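Local atomic coordinates of axin interactor, dorsalization associated protein (Danio rerio, PDB entry 2QZQ), a protein that acts as a ventralizing factor in the embryo, inhibits axin-mediated JNK activation by binding axin and disrupting its homodimerization, and is represented here by its C-terminal C2 domain. Residues A[23-28]-A[88-93]. Residues are numbered along the deposited sequence; the frame is centred on the assembly and turned at random.
Sequences IGLKDA and FEFKHY
The carbonyl oxygen Leu25 O accepts the backbone hydrogen bond of Ala28 N at 3.1 Å, closing a type I beta turn just past the end of strand 15-24, and from the start of this turn the Leu25 side chain reaches Phe90 on strand 85-94. No hydrogen bond joins the two segments; what joins them is hydrocarbon packed against an aromatic ring. Leu25 CD1 sits over one face of the Phe90 ring, 3.6 Å from its centroid and 16° off the normal, a CH-pi contact. The methyl is displaced toward the rim, so that its closest ring atom is Phe90 CZ, 3.5 Å from Leu25 CD1. With CG anti to the backbone N (chi1 177°) the Phe90 ring extends toward segment 23-28, and chi2 near 91° turns one face to the Leu25 methyl. The Ile23 side chain crosses that of Phe90 obliquely and adds two methyls: Ile23 CD1, at the end of a fully extended chain, lies 3.8 Å from Phe90 CD1, while Ile23 CG2 meets Phe90 CE1, also at 3.8 Å. A leucine at Phe90 would probably leave the Leu25 methyl without a flat surface to rest on and open a gap between the segments. Ile65 of strand 64-72 touches both Ile23 and Phe90, and Cys104 of strand 99-109 meets Leu25, extending the apolar layer; at its margin Asp27 forms a salt bridge with Lys103. With the Ile23 and Phe90 CA atoms 8.7 Å apart, the case illustrates how buried side chains, rather than backbone bonds, join the facing layers of the beta sandwich of a C2 domain.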
# COMPACT_ATOMS: atom_id res chain seq x y z
N ILE A 23 8.91 -0.13 4.77
CA ILE A 23 9.02 0.96 3.82
C ILE A 23 10.30 1.74 4.10
O ILE A 23 10.58 2.12 5.26
CB ILE A 23 7.74 1.86 3.78
CG1 ILE A 23 7.85 2.91 2.65
CG2 ILE A 23 7.47 2.53 5.12
CD1 ILE A 23 6.56 3.77 2.51
N GLY A 24 11.08 1.95 3.05
CA GLY A 24 12.27 2.79 3.08
C GLY A 24 11.91 4.23 2.82
O GLY A 24 11.20 4.56 1.85
N LEU A 25 12.40 5.11 3.70
CA LEU A 25 12.20 6.55 3.56
C LEU A 25 13.45 7.25 4.11
O LEU A 25 14.02 6.82 5.11
CB LEU A 25 10.94 7.00 4.31
CG LEU A 25 9.56 6.45 3.90
CD1 LEU A 25 8.48 6.70 4.99
CD2 LEU A 25 9.08 7.03 2.59
N LYS A 26 13.91 8.30 3.44
CA LYS A 26 15.13 8.97 3.88
C LYS A 26 14.98 9.44 5.34
O LYS A 26 15.92 9.46 6.10
CB LYS A 26 15.45 10.17 2.98
CG LYS A 26 16.07 9.81 1.63
CD LYS A 26 15.51 10.67 0.48
CE LYS A 26 16.34 11.91 0.16
NZ LYS A 26 16.31 12.18 -1.33
N ASP A 27 13.76 9.79 5.70
CA ASP A 27 13.46 10.37 7.01
C ASP A 27 12.50 9.44 7.76
O ASP A 27 11.71 9.91 8.58
CB ASP A 27 12.86 11.78 6.84
CG ASP A 27 11.68 11.81 5.87
OD1 ASP A 27 11.34 10.75 5.28
OD2 ASP A 27 11.10 12.90 5.69
N ALA A 28 12.59 8.12 7.52
CA ALA A 28 11.66 7.14 8.13
C ALA A 28 11.51 7.32 9.64
O ALA A 28 10.41 7.44 10.16
CB ALA A 28 12.09 5.69 7.83
N PHE A 88 -0.94 2.18 -2.00
CA PHE A 88 -0.40 2.12 -0.67
C PHE A 88 0.01 3.55 -0.38
O PHE A 88 0.88 4.07 -1.07
CB PHE A 88 0.84 1.21 -0.61
CG PHE A 88 0.60 -0.14 -1.20
CD1 PHE A 88 0.22 -1.20 -0.41
CD2 PHE A 88 0.69 -0.32 -2.58
CE1 PHE A 88 -0.05 -2.47 -0.98
CE2 PHE A 88 0.44 -1.56 -3.14
CZ PHE A 88 0.05 -2.62 -2.35
N GLU A 89 -0.70 4.18 0.55
CA GLU A 89 -0.42 5.58 0.92
C GLU A 89 0.16 5.58 2.32
O GLU A 89 -0.47 5.08 3.23
CB GLU A 89 -1.70 6.40 0.95
CG GLU A 89 -2.34 6.60 -0.42
CD GLU A 89 -3.63 7.37 -0.31
OE1 GLU A 89 -4.65 6.76 0.09
OE2 GLU A 89 -3.61 8.58 -0.60
N PHE A 90 1.37 6.13 2.45
CA PHE A 90 2.05 6.21 3.72
C PHE A 90 1.63 7.51 4.40
O PHE A 90 1.79 8.59 3.83
CB PHE A 90 3.55 6.16 3.52
CG PHE A 90 4.33 6.32 4.80
CD1 PHE A 90 4.71 5.21 5.53
CD2 PHE A 90 4.68 7.59 5.27
CE1 PHE A 90 5.44 5.37 6.72
CE2 PHE A 90 5.39 7.76 6.42
CZ PHE A 90 5.79 6.64 7.16
N LYS A 91 1.06 7.36 5.60
CA LYS A 91 0.53 8.49 6.35
C LYS A 91 1.21 8.59 7.71
O LYS A 91 1.65 7.59 8.27
CB LYS A 91 -0.97 8.32 6.51
CG LYS A 91 -1.73 8.45 5.16
CD LYS A 91 -3.20 8.25 5.34
CE LYS A 91 -3.93 8.19 4.02
NZ LYS A 91 -5.36 7.81 4.26
N HIS A 92 1.27 9.82 8.24
CA HIS A 92 1.98 10.07 9.48
C HIS A 92 1.45 11.38 10.09
O HIS A 92 0.83 12.22 9.40
CB HIS A 92 3.52 10.06 9.29
CG HIS A 92 4.04 11.21 8.47
ND1 HIS A 92 3.67 11.42 7.15
CD2 HIS A 92 4.88 12.22 8.79
CE1 HIS A 92 4.27 12.51 6.70
NE2 HIS A 92 5.01 13.01 7.67
N TYR A 93 1.70 11.52 11.39
CA TYR A 93 1.22 12.67 12.15
C TYR A 93 2.25 13.78 12.08
O TYR A 93 3.40 13.56 12.45
CB TYR A 93 1.04 12.27 13.63
CG TYR A 93 0.63 13.44 14.51
CD1 TYR A 93 -0.66 13.95 14.45
CD2 TYR A 93 1.55 14.02 15.39
CE1 TYR A 93 -1.06 15.03 15.26
CE2 TYR A 93 1.16 15.09 16.22
CZ TYR A 93 -0.14 15.59 16.14
OH TYR A 93 -0.54 16.66 16.93